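Local coordinates for sulfur oxidation protein soxB (Thermus thermophilus, PDB 2WDD) that hydrolyses a sulfur–sulfur bond, that of a cysteine S-thiosulfonate, in the Sox sulfur oxidation pathway and binds two manganese ions, at residues 416-419 / 420-423; 523-526 / 527-530; 304-307 / 308-312; 379-382 / 383-387; 92-95 / 96-100. All coordinates share one frame; numbering follows the deposited sequence.

How the contacts relate
Along the chain the order is contact 5, 3, 4, 1 and 2, and all five illustrate how local interactions start, turn or end a helix or strand. Contacts 1, 2 and 4 form one cluster, their centres 13 to 14 Å apart: the first turns of helices 418-425, 526-537 and 380-392 touch through L421, L530, W381 and Y527, packing three helix starts together in the C-terminal part. Contact 3 lies apart from that cluster, beside the manganese site, joining strand 300-304 of one mixed sheet to strand 311-320 of another. Contact 5, whose nearest atoms are about 7 Å from contact 3, ends helix 91-98 away from the metals.

Contact 1. Residues 416-419 / 420-423. With TBU (tertiary-butyl alcohol), chain D.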
loop_
_atom_site.group_PDB
_atom_site.type_symbol
_atom_site.label_atom_id
_atom_site.label_comp_id
_atom_site.label_asym_id
_atom_site.label_seq_id
_atom_site.Cartn_x
_atom_site.Cartn_y
_atom_site.Cartn_z
ATOM N N ILE A 416 19.032 -6.398 -8.997
ATOM C CA ILE A 416 18.400 -5.211 -8.422
ATOM C C ILE A 416 18.732 -4.049 -9.354
ATOM O O ILE A 416 19.899 -3.837 -9.696
ATOM C CB ILE A 416 18.927 -4.907 -7.011
ATOM C CG1 ILE A 416 18.736 -6.103 -6.080
ATOM C CG2 ILE A 416 18.259 -3.645 -6.445
ATOM C CD1 ILE A 416 19.524 -6.004 -4.784
ATOM N N THR A 417 17.713 -3.287 -9.733
ATOM C CA THR A 417 17.885 -2.163 -10.650
ATOM C C THR A 417 17.461 -0.859 -9.999
ATOM O O THR A 417 16.878 -0.852 -8.907
ATOM C CB THR A 417 17.048 -2.376 -11.918
ATOM O OG1 THR A 417 15.658 -2.262 -11.576
ATOM C CG2 THR A 417 17.314 -3.754 -12.519
ATOM N N TRP A 418 17.748 0.250 -10.671
ATOM C CA TRP A 418 17.329 1.544 -10.157
ATOM C C TRP A 418 15.806 1.571 -10.046
ATOM O O TRP A 418 15.257 2.144 -9.105
ATOM C CB TRP A 418 17.809 2.676 -11.065
ATOM C CG TRP A 418 19.077 3.300 -10.593
ATOM C CD1 TRP A 418 20.327 3.126 -11.117
ATOM C CD2 TRP A 418 19.217 4.214 -9.506
ATOM N NE1 TRP A 418 21.239 3.869 -10.410
ATOM C CE2 TRP A 418 20.584 4.557 -9.420
ATOM C CE3 TRP A 418 18.322 4.769 -8.587
ATOM C CZ2 TRP A 418 21.072 5.438 -8.457
ATOM C CZ3 TRP A 418 18.801 5.656 -7.647
ATOM C CH2 TRP A 418 20.168 5.983 -7.586
ATOM N N ASP A 419 15.123 0.953 -11.002
ATOM C CA ASP A 419 13.658 0.931 -10.954
ATOM C C ASP A 419 13.185 0.282 -9.654
ATOM O O ASP A 419 12.236 0.757 -9.036
ATOM C CB ASP A 419 13.045 0.267 -12.189
ATOM C CG ASP A 419 11.608 0.729 -12.448
ATOM O OD1 ASP A 419 11.356 1.951 -12.405
ATOM O OD2 ASP A 419 10.716 -0.133 -12.606
ATOM N N HIS A 420 13.889 -0.756 -9.204
ATOM C CA HIS A 420 13.552 -1.386 -7.926
ATOM C C HIS A 420 13.845 -0.424 -6.777
ATOM O O HIS A 420 13.070 -0.323 -5.829
ATOM C CB HIS A 420 14.353 -2.671 -7.696
ATOM C CG HIS A 420 14.051 -3.769 -8.670
ATOM N ND1 HIS A 420 15.048 -4.468 -9.314
ATOM C CD2 HIS A 420 12.883 -4.343 -9.049
ATOM C CE1 HIS A 420 14.510 -5.412 -10.064
ATOM N NE2 HIS A 420 13.196 -5.351 -9.932
ATOM N N LEU A 421 14.994 0.249 -6.824
ATOM C CA LEU A 421 15.324 1.169 -5.741
ATOM C C LEU A 421 14.221 2.219 -5.603
ATOM O O LEU A 421 13.849 2.589 -4.490
ATOM C CB LEU A 421 16.672 1.853 -5.977
ATOM C CG LEU A 421 17.916 0.964 -5.986
ATOM C CD1 LEU A 421 19.177 1.848 -6.001
ATOM C CD2 LEU A 421 17.909 0.020 -4.797
ATOM N N TYR A 422 13.705 2.714 -6.726
ATOM C CA TYR A 422 12.632 3.706 -6.679
ATOM C C TYR A 422 11.322 3.073 -6.195
ATOM O O TYR A 422 10.555 3.709 -5.475
ATOM C CB TYR A 422 12.422 4.364 -8.038
ATOM C CG TYR A 422 13.594 5.192 -8.541
ATOM C CD1 TYR A 422 14.259 6.081 -7.707
ATOM C CD2 TYR A 422 14.013 5.090 -9.866
ATOM C CE1 TYR A 422 15.340 6.828 -8.174
ATOM C CE2 TYR A 422 15.086 5.840 -10.342
ATOM C CZ TYR A 422 15.735 6.704 -9.492
ATOM O OH TYR A 422 16.791 7.447 -9.967
ATOM N N ALA A 423 11.091 1.809 -6.537
ATOM C CA ALA A 423 9.899 1.110 -6.037
ATOM C C ALA A 423 9.940 0.954 -4.510
ATOM O O ALA A 423 8.905 0.941 -3.850
ATOM C CB ALA A 423 9.767 -0.259 -6.683
HETATM O O TBU D . 14.948 10.560 -9.156
HETATM C C TBU D . 15.084 11.832 -9.788
HETATM C C1 TBU D . 16.363 11.886 -10.601
HETATM C C2 TBU D . 13.886 12.049 -10.713
HETATM C C3 TBU D . 15.148 12.926 -8.721
#
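W418 and Y422, one helical turn apart, bring their rings together obliquely, with CE3 of W418 3.4 Å from CZ of Y422 and the planes inclined at 35°. L421 adds a CH-pi contact, its CD1 lying over a face of the six-membered ring of W418, 4.2 Å from the centroid. The other branch of the same leucine, CD2, meets CG2 of I416 at 4.0 Å, the two side chains crossing at about a right angle. Helix 526-537 packs on this apolar surface through A531.

The polar contacts gather at T417 and H420, which form a capping box at the start of helix 418-425. The backbone N of T417 donates to ND1 of H420 (2.9 Å), approaching from 18° outside the imidazole plane. In return, H420 N makes a weak bond of 3.3 Å to OG1 of T417. With chi1 at 69°, that hydroxyl sits between the threonine's own N and carbonyl carbon, which brings it over one face of the imidazole. Since ND1 accepts, a neutral ring would probably carry its proton on NE2.

Main-chain bonds then follow the usual i to i+4 pattern, among them Y422 N to W418 O at 2.9 Å. The phenol oxygen of Y422 is hydrogen-bonded to H359, and a tertiary-butyl alcohol molecule lies beside it, its O 3.7 Å from Y422 OH.

Contact 2. Residues 523-526 / 527-530; sequences PRPI and YEVL
The carbonyl O of P525 faces the first turn of helix 526-537 and accepts weakly from both E528 N (3.0 Å) and V529 N (3.5 Å), whereas the next bond, from L530 N to I526 O, is a sound helical one of 3.0 Å with an N-H...O angle of 161°. P525 packs against the ring of Y527: its CB makes a CH-pi contact over one face of the phenol ring, 3.8 Å from the centroid and displaced toward the rim. A chi1 of 44° places CG of Y527 between the backbone N and the carbonyl carbon, folding the ring back over the proline that precedes the helix. The same ring meets Y422 edge-to-face and lines the tertiary-butyl alcohol pocket.

This is a strand-to-helix junction with proline at the N-cap position. The short, weakly bonded strand 524-525 runs antiparallel to strand 431-438, and the chain then turns directly into a helix whose apolar residues I526, V529 and L530 face helix 380-392.

R524 reaches forward along the outside of that first turn, extended from CG to NE, and V529 CG2 lies over a face of its guanidinium, 3.5 Å from NE. E528 packs its carboxylate against the ring carbons of P525. Its OE1 is 4.4 Å from R524 NH1, beyond a salt bridge, with the two charged planes 69° apart. A water spans the gap, accepting from R524 NH1 at 2.8 Å and donating to E528 OE1 at 2.8 Å. The arginine's direct carboxylate partner is E532, one turn further on, while its NE bonds to Y393 OH.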
loop_
_atom_site.group_PDB
_atom_site.type_symbol
_atom_site.label_atom_id
_atom_site.label_comp_id
_atom_site.label_asym_id
_atom_site.label_seq_id
_atom_site.Cartn_x
_atom_site.Cartn_y
_atom_site.Cartn_z
ATOM N N PRO A 523 22.424 15.537 4.597
ATOM C CA PRO A 523 21.419 14.549 4.168
ATOM C C PRO A 523 21.357 14.401 2.653
ATOM O O PRO A 523 21.390 15.388 1.915
ATOM C CB PRO A 523 20.103 15.130 4.706
ATOM C CG PRO A 523 20.517 15.987 5.876
ATOM C CD PRO A 523 21.850 16.565 5.488
ATOM N N ARG A 524 21.280 13.162 2.189
ATOM C CA ARG A 524 21.181 12.890 0.762
ATOM C C ARG A 524 20.218 11.725 0.560
ATOM O O ARG A 524 19.945 10.969 1.491
ATOM C CB ARG A 524 22.545 12.586 0.164
ATOM C CG ARG A 524 23.206 11.350 0.722
ATOM C CD ARG A 524 24.350 10.939 -0.184
ATOM N NE ARG A 524 25.165 9.884 0.401
ATOM C CZ ARG A 524 25.966 9.089 -0.301
ATOM N NH1 ARG A 524 26.066 9.236 -1.612
ATOM N NH2 ARG A 524 26.681 8.162 0.316
ATOM N N PRO A 525 19.697 11.568 -0.659
ATOM C CA PRO A 525 18.685 10.519 -0.876
ATOM C C PRO A 525 19.135 9.117 -0.514
ATOM O O PRO A 525 20.220 8.686 -0.880
ATOM C CB PRO A 525 18.405 10.600 -2.372
ATOM C CG PRO A 525 18.823 11.997 -2.762
ATOM C CD PRO A 525 19.997 12.308 -1.899
ATOM N N ILE A 526 18.265 8.381 0.163
ATOM C CA ILE A 526 18.600 7.022 0.542
ATOM C C ILE A 526 18.999 6.179 -0.667
ATOM O O ILE A 526 19.891 5.338 -0.558
ATOM C CB ILE A 526 17.454 6.367 1.316
ATOM C CG1 ILE A 526 17.870 4.978 1.813
ATOM C CG2 ILE A 526 16.197 6.327 0.444
ATOM C CD1 ILE A 526 19.075 4.978 2.740
ATOM N N TYR A 527 18.300 6.340 -1.790
ATOM C CA TYR A 527 18.607 5.537 -2.977
ATOM C C TYR A 527 20.013 5.754 -3.529
ATOM O O TYR A 527 20.587 4.842 -4.124
ATOM C CB TYR A 527 17.527 5.605 -4.059
ATOM C CG TYR A 527 16.990 6.984 -4.335
ATOM C CD1 TYR A 527 17.742 7.926 -5.039
ATOM C CD2 TYR A 527 15.685 7.322 -3.994
ATOM C CE1 TYR A 527 17.223 9.183 -5.328
ATOM C CE2 TYR A 527 15.163 8.563 -4.290
ATOM C CZ TYR A 527 15.928 9.488 -4.968
ATOM O OH TYR A 527 15.395 10.737 -5.224
ATOM N N GLU A 528 20.573 6.946 -3.304
ATOM C CA GLU A 528 21.944 7.207 -3.739
ATOM C C GLU A 528 22.881 6.357 -2.888
ATOM O O GLU A 528 23.866 5.802 -3.392
ATOM C CB GLU A 528 22.303 8.687 -3.608
ATOM C CG GLU A 528 21.600 9.560 -4.639
ATOM C CD GLU A 528 21.976 11.035 -4.545
ATOM O OE1 GLU A 528 22.856 11.391 -3.726
ATOM O OE2 GLU A 528 21.389 11.840 -5.300
ATOM N N VAL A 529 22.578 6.245 -1.595
ATOM C CA VAL A 529 23.400 5.452 -0.698
ATOM C C VAL A 529 23.307 3.987 -1.114
ATOM O O VAL A 529 24.311 3.277 -1.196
ATOM C CB VAL A 529 22.950 5.658 0.774
ATOM C CG1 VAL A 529 23.730 4.764 1.721
ATOM C CG2 VAL A 529 23.083 7.127 1.181
ATOM N N LEU A 530 22.085 3.536 -1.394
ATOM C CA LEU A 530 21.888 2.157 -1.801
ATOM C C LEU A 530 22.615 1.813 -3.085
ATOM O O LEU A 530 23.249 0.763 -3.175
ATOM C CB LEU A 530 20.404 1.854 -1.962
ATOM C CG LEU A 530 19.650 1.905 -0.635
ATOM C CD1 LEU A 530 18.172 1.757 -0.891
ATOM C CD2 LEU A 530 20.155 0.807 0.311
HETATM O O HOH W 1 25.615 11.397 -3.375
#

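Contact 3. Residues 304-307 / 308-312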
loop_
_atom_site.group_PDB
_atom_site.type_symbol
_atom_site.label_atom_id
_atom_site.label_comp_id
_atom_site.label_asym_id
_atom_site.label_seq_id
_atom_site.Cartn_x
_atom_site.Cartn_y
_atom_site.Cartn_z
ATOM N N ALA A 304 -11.244 -5.298 -0.525
ATOM C CA ALA A 304 -9.952 -4.609 -0.520
ATOM C C ALA A 304 -9.371 -4.436 -1.919
ATOM O O ALA A 304 -9.622 -5.247 -2.809
ATOM C CB ALA A 304 -8.960 -5.349 0.370
ATOM N N GLY A 305 -8.519 -3.425 -2.084
ATOM C CA GLY A 305 -7.930 -3.116 -3.386
ATOM C C GLY A 305 -6.555 -3.664 -3.738
ATOM O O GLY A 305 -6.043 -3.395 -4.833
ATOM N N SER A 306 -5.979 -4.471 -2.847
ATOM C CA SER A 306 -4.654 -5.045 -3.054
ATOM C C SER A 306 -3.616 -3.946 -3.293
ATOM O O SER A 306 -3.709 -2.856 -2.704
ATOM C CB SER A 306 -4.655 -6.108 -4.167
ATOM O OG SER A 306 -3.431 -6.833 -4.168
ATOM N N ALA A 307 -2.635 -4.222 -4.148
ATOM C CA ALA A 307 -1.580 -3.234 -4.366
ATOM C C ALA A 307 -0.658 -3.578 -5.509
ATOM O O ALA A 307 -0.583 -4.731 -5.933
ATOM C CB ALA A 307 -0.747 -3.099 -3.099
ATOM N N ALA A 308 0.082 -2.561 -5.952
ATOM C CA ALA A 308 1.171 -2.713 -6.906
ATOM C C ALA A 308 0.789 -3.323 -8.252
ATOM O O ALA A 308 1.649 -3.862 -8.965
ATOM C CB ALA A 308 2.297 -3.522 -6.246
ATOM N N GLY A 309 -0.506 -3.260 -8.569
ATOM C CA GLY A 309 -1.070 -3.789 -9.805
ATOM C C GLY A 309 -1.267 -5.294 -9.815
ATOM O O GLY A 309 -1.495 -5.903 -10.870
ATOM N N LYS A 310 -1.179 -5.922 -8.651
ATOM C CA LYS A 310 -1.263 -7.373 -8.657
ATOM C C LYS A 310 -2.609 -7.972 -8.996
ATOM O O LYS A 310 -2.673 -9.095 -9.507
ATOM C CB LYS A 310 -0.647 -7.995 -7.403
ATOM C CG LYS A 310 -1.460 -7.876 -6.137
ATOM C CD LYS A 310 -0.611 -8.271 -4.908
ATOM C CE LYS A 310 -0.263 -9.759 -4.890
ATOM N NZ LYS A 310 0.423 -10.192 -3.605
ATOM N N ALA A 311 -3.682 -7.240 -8.715
ATOM C CA ALA A 311 -5.017 -7.762 -8.937
ATOM C C ALA A 311 -5.999 -6.702 -9.380
ATOM O O ALA A 311 -5.899 -5.537 -9.001
ATOM C CB ALA A 311 -5.526 -8.411 -7.656
ATOM N N LEU A 312 -7.004 -7.139 -10.133
ATOM C CA LEU A 312 -8.109 -6.284 -10.505
ATOM C C LEU A 312 -9.298 -6.951 -9.828
ATOM O O LEU A 312 -9.534 -8.148 -10.016
ATOM C CB LEU A 312 -8.330 -6.284 -12.018
ATOM C CG LEU A 312 -9.525 -5.409 -12.410
ATOM C CD1 LEU A 312 -9.201 -3.923 -12.200
ATOM C CD2 LEU A 312 -9.926 -5.673 -13.869
HETATM O O HOH W 2 -4.591 -4.171 -7.123
#
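S306 and K310 meet because their first torsions aim both side chains at the same place: OG of S306 points opposite its backbone N (chi1 -168°), and CG of K310 stands between its backbone N and carbonyl carbon (chi1 75°). The result is tight packing of the hydroxyl alongside the lysine stem, with S306 OG 3.0 Å from K310 CG. The chain here makes a type I' beta turn from A307 to K310, in which A308 and G309 both have positive phi. The turn is closed by K310 N donating to A307 O at 3.0 Å, a straight bond at 168°, though the donor stands well above the carbonyl plane. This connection carries the chain from strand 300-304 of one mixed sheet to strand 311-320 of the other. It also borders the metal site, for the A307 side chain is about 4 Å from those of the manganese ligands D36 and H288. Farther out, the K310 side chain bends at chi3 and leads away, its NZ forming a salt bridge with E48. The two limbs leading into and out of the bend are bridged by a water that donates to G305 O at 2.8 Å and to A311 O at 2.7 Å.

Contact 4. Residues 379-382 / 383-387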
loop_
_atom_site.group_PDB
_atom_site.type_symbol
_atom_site.label_atom_id
_atom_site.label_comp_id
_atom_site.label_asym_id
_atom_site.label_seq_id
_atom_site.Cartn_x
_atom_site.Cartn_y
_atom_site.Cartn_z
ATOM N N SER A 379 11.923 -7.362 7.608
ATOM C CA SER A 379 11.981 -7.814 6.223
ATOM C C SER A 379 13.431 -7.932 5.740
ATOM O O SER A 379 14.325 -7.263 6.249
ATOM C CB SER A 379 11.190 -6.890 5.297
ATOM O OG SER A 379 11.977 -5.760 4.931
ATOM N N THR A 380 13.668 -8.766 4.734
ATOM C CA THR A 380 15.039 -8.888 4.225
ATOM C C THR A 380 15.450 -7.655 3.436
ATOM O O THR A 380 16.631 -7.277 3.456
ATOM C CB THR A 380 15.231 -10.158 3.399
ATOM O OG1 THR A 380 14.190 -10.222 2.417
ATOM C CG2 THR A 380 15.200 -11.392 4.300
ATOM N N TRP A 381 14.499 -7.010 2.757
ATOM C CA TRP A 381 14.832 -5.776 2.048
ATOM C C TRP A 381 15.287 -4.722 3.060
ATOM O O TRP A 381 16.304 -4.064 2.856
ATOM C CB TRP A 381 13.644 -5.222 1.244
ATOM C CG TRP A 381 13.909 -3.791 0.805
ATOM C CD1 TRP A 381 13.406 -2.653 1.373
ATOM C CD2 TRP A 381 14.890 -3.356 -0.155
ATOM N NE1 TRP A 381 13.963 -1.539 0.779
ATOM C CE2 TRP A 381 14.871 -1.946 -0.164
ATOM C CE3 TRP A 381 15.737 -4.029 -1.054
ATOM C CZ2 TRP A 381 15.685 -1.190 -1.019
ATOM C CZ3 TRP A 381 16.548 -3.277 -1.897
ATOM C CH2 TRP A 381 16.519 -1.875 -1.869
ATOM N N ASP A 382 14.544 -4.552 4.154
ATOM C CA ASP A 382 14.917 -3.519 5.116
ATOM C C ASP A 382 16.237 -3.835 5.801
ATOM O O ASP A 382 17.001 -2.925 6.157
ATOM C CB ASP A 382 13.801 -3.254 6.122
ATOM C CG ASP A 382 12.580 -2.634 5.478
ATOM O OD1 ASP A 382 12.721 -1.609 4.774
ATOM O OD2 ASP A 382 11.490 -3.231 5.581
ATOM N N GLN A 383 16.535 -5.121 5.963
ATOM C CA GLN A 383 17.823 -5.474 6.529
ATOM C C GLN A 383 18.923 -5.075 5.547
ATOM O O GLN A 383 19.959 -4.543 5.955
ATOM C CB GLN A 383 17.924 -6.949 6.917
ATOM C CG GLN A 383 19.336 -7.269 7.380
ATOM C CD GLN A 383 19.493 -8.630 7.992
ATOM O OE1 GLN A 383 18.563 -9.174 8.573
ATOM N NE2 GLN A 383 20.710 -9.171 7.916
ATOM N N LEU A 384 18.701 -5.307 4.255
ATOM C CA LEU A 384 19.687 -4.927 3.248
ATOM C C LEU A 384 19.975 -3.427 3.340
ATOM O O LEU A 384 21.134 -3.001 3.313
ATOM C CB LEU A 384 19.176 -5.288 1.850
ATOM C CG LEU A 384 20.074 -4.953 0.658
ATOM C CD1 LEU A 384 19.642 -5.762 -0.558
ATOM C CD2 LEU A 384 20.015 -3.464 0.356
ATOM N N VAL A 385 18.919 -2.620 3.456
ATOM C CA VAL A 385 19.107 -1.176 3.563
ATOM C C VAL A 385 19.936 -0.856 4.814
ATOM O O VAL A 385 20.852 -0.031 4.774
ATOM C CB VAL A 385 17.760 -0.436 3.566
ATOM C CG1 VAL A 385 17.964 1.061 3.877
ATOM C CG2 VAL A 385 17.048 -0.620 2.231
ATOM N N GLY A 386 19.650 -1.536 5.922
ATOM C CA GLY A 386 20.394 -1.327 7.146
ATOM C C GLY A 386 21.864 -1.640 6.952
ATOM O O GLY A 386 22.722 -0.885 7.413
ATOM N N GLU A 387 22.151 -2.746 6.263
ATOM C CA GLU A 387 23.537 -3.132 5.985
ATOM C C GLU A 387 24.224 -2.126 5.065
ATOM O O GLU A 387 25.410 -1.811 5.254
ATOM C CB GLU A 387 23.591 -4.529 5.369
ATOM C CG GLU A 387 23.123 -5.620 6.334
ATOM C CD GLU A 387 23.264 -7.012 5.756
ATOM O OE1 GLU A 387 23.885 -7.154 4.683
ATOM O OE2 GLU A 387 22.770 -7.967 6.382
#
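S379 serves the start of helix 380-392 twice over, with its carbonyl O accepting from Q383 N at 3.1 Å and its hydroxyl engaged with D382. OG accepts from D382 N at 2.9 Å and donates to D382 OD2 at 2.7 Å, meeting that oxygen from above the carboxylate plane. The same carboxylate is gripped by two positive groups, K373 at OD1 and R468 at OD2, which probably favour its ionised form in this buried setting.

One turn on, Q383 NE2 donates to E387 OE2 at 2.8 Å along a nearly straight path of 173°. The acceptor lies in the amide plane, and Y378 OH bonds to the amide oxygen, so both ends of the amide are bonded, which should hold its rotation. Regular main-chain bonds, such as V385 N to W381 O, continue the helix.

On the apolar flank, W381 swings its indole along the helix, CG anti to the backbone N (chi1 166°). This brings V385 CG2 obliquely against the indole, 3.5 Å from CE2. Y424 stacks on the indole, and L530 of helix 526-537 touches both W381 and V385. S379 is thus the N-cap of helix 380-392, a helix of the 5'-nucleotidase-like C-terminal region that sets its apolar side against helix 526-537.

Contact 5. Residues 92-95 / 96-100; sequences VELA and RTFGP
R96, L94 and A95 carry most of this contact, which forms the C-terminal end of helix 91-98, where G99 leaves helical geometry with a positive phi of 90°. R96 keeps the regular bond from its N to V92 O (3.0 Å) but bends sharply at chi2 (-100°). That bend lays its chain alongside V92, both pointing the same way, with NE 4.0 Å from V92 CG1. Beyond the valine, NE forms a salt bridge to OXT of G562, the chain's C-terminus, and NH2 bonds to P412 O.

L94 lines up in the same manner with F98: its CD2 is 4.0 Å from F98 CE2, and its carbonyl O receives F98 N in an almost linear bond (2.9 Å, 174°). Y84 of helix 81-86 lies against L94 and also against A95. The carbonyl O of A95 accepts from G99 N at 3.0 Å, but the donor has risen above the carbonyl plane as the chain departs from the helix. E93 O accepts two bonds from one residue: T97 OG1 at 2.9 Å and T97 N at 3.0 Å approach it from opposite faces of its carbonyl plane.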
loop_
_atom_site.group_PDB
_atom_site.type_symbol
_atom_site.label_atom_id
_atom_site.label_comp_id
_atom_site.label_asym_id
_atom_site.label_seq_id
_atom_site.Cartn_x
_atom_site.Cartn_y
_atom_site.Cartn_z
ATOM N N VAL A 92 8.323 -18.196 -3.811
ATOM C CA VAL A 92 9.300 -18.253 -4.887
ATOM C C VAL A 92 8.894 -19.277 -5.945
ATOM O O VAL A 92 8.944 -18.989 -7.144
ATOM C CB VAL A 92 10.721 -18.495 -4.376
ATOM C CG1 VAL A 92 11.674 -18.688 -5.556
ATOM C CG2 VAL A 92 11.170 -17.339 -3.487
ATOM N N GLU A 93 8.480 -20.464 -5.498
ATOM C CA GLU A 93 8.075 -21.510 -6.429
ATOM C C GLU A 93 6.936 -21.039 -7.327
ATOM O O GLU A 93 6.980 -21.229 -8.547
ATOM C CB GLU A 93 7.675 -22.783 -5.677
ATOM C CG GLU A 93 8.807 -23.401 -4.871
ATOM C CD GLU A 93 8.482 -24.792 -4.359
ATOM O OE1 GLU A 93 8.068 -25.649 -5.169
ATOM O OE2 GLU A 93 8.661 -25.038 -3.148
ATOM N N LEU A 94 5.935 -20.394 -6.738
ATOM C CA LEU A 94 4.803 -19.907 -7.521
ATOM C C LEU A 94 5.156 -18.721 -8.418
ATOM O O LEU A 94 4.582 -18.561 -9.492
ATOM C CB LEU A 94 3.601 -19.597 -6.625
ATOM C CG LEU A 94 3.096 -20.841 -5.888
ATOM C CD1 LEU A 94 1.835 -20.524 -5.091
ATOM C CD2 LEU A 94 2.849 -21.995 -6.873
ATOM N N ALA A 95 6.117 -17.902 -7.990
ATOM C CA ALA A 95 6.546 -16.777 -8.809
ATOM C C ALA A 95 7.226 -17.326 -10.074
ATOM O O ALA A 95 7.047 -16.786 -11.177
ATOM C CB ALA A 95 7.503 -15.877 -8.009
ATOM N N ARG A 96 7.982 -18.409 -9.925
ATOM C CA ARG A 96 8.622 -19.025 -11.090
ATOM C C ARG A 96 7.559 -19.663 -11.983
ATOM O O ARG A 96 7.697 -19.701 -13.202
ATOM C CB ARG A 96 9.629 -20.091 -10.663
ATOM C CG ARG A 96 10.657 -19.605 -9.661
ATOM C CD ARG A 96 11.967 -19.285 -10.323
ATOM N NE ARG A 96 12.996 -18.969 -9.340
ATOM C CZ ARG A 96 13.740 -17.871 -9.375
ATOM N NH1 ARG A 96 13.565 -16.984 -10.347
ATOM N NH2 ARG A 96 14.650 -17.664 -8.435
ATOM N N THR A 97 6.509 -20.185 -11.366
ATOM C CA THR A 97 5.459 -20.887 -12.092
ATOM C C THR A 97 4.574 -19.984 -12.939
ATOM O O THR A 97 4.390 -20.215 -14.145
ATOM C CB THR A 97 4.597 -21.706 -11.088
ATOM O OG1 THR A 97 5.412 -22.695 -10.449
ATOM C CG2 THR A 97 3.404 -22.374 -11.783
ATOM N N PHE A 98 3.998 -18.971 -12.289
ATOM C CA PHE A 98 3.005 -18.098 -12.901
ATOM C C PHE A 98 3.548 -16.807 -13.492
ATOM O O PHE A 98 2.852 -16.130 -14.238
ATOM C CB PHE A 98 1.893 -17.778 -11.898
ATOM C CG PHE A 98 1.139 -18.992 -11.420
ATOM C CD1 PHE A 98 0.524 -19.854 -12.326
ATOM C CD2 PHE A 98 1.107 -19.316 -10.070
ATOM C CE1 PHE A 98 -0.138 -20.992 -11.883
ATOM C CE2 PHE A 98 0.429 -20.434 -9.617
ATOM C CZ PHE A 98 -0.214 -21.269 -10.527
ATOM N N GLY A 99 4.778 -16.452 -13.142
ATOM C CA GLY A 99 5.344 -15.227 -13.672
ATOM C C GLY A 99 5.058 -14.011 -12.812
ATOM O O GLY A 99 4.397 -14.103 -11.772
ATOM N N PRO A 100 5.586 -12.849 -13.218
ATOM C CA PRO A 100 5.410 -11.607 -12.463
ATOM C C PRO A 100 3.961 -11.140 -12.504
ATOM O O PRO A 100 3.184 -11.512 -13.399
ATOM C CB PRO A 100 6.292 -10.615 -13.234
ATOM C CG PRO A 100 6.251 -11.126 -14.639
ATOM C CD PRO A 100 6.272 -12.621 -14.504
#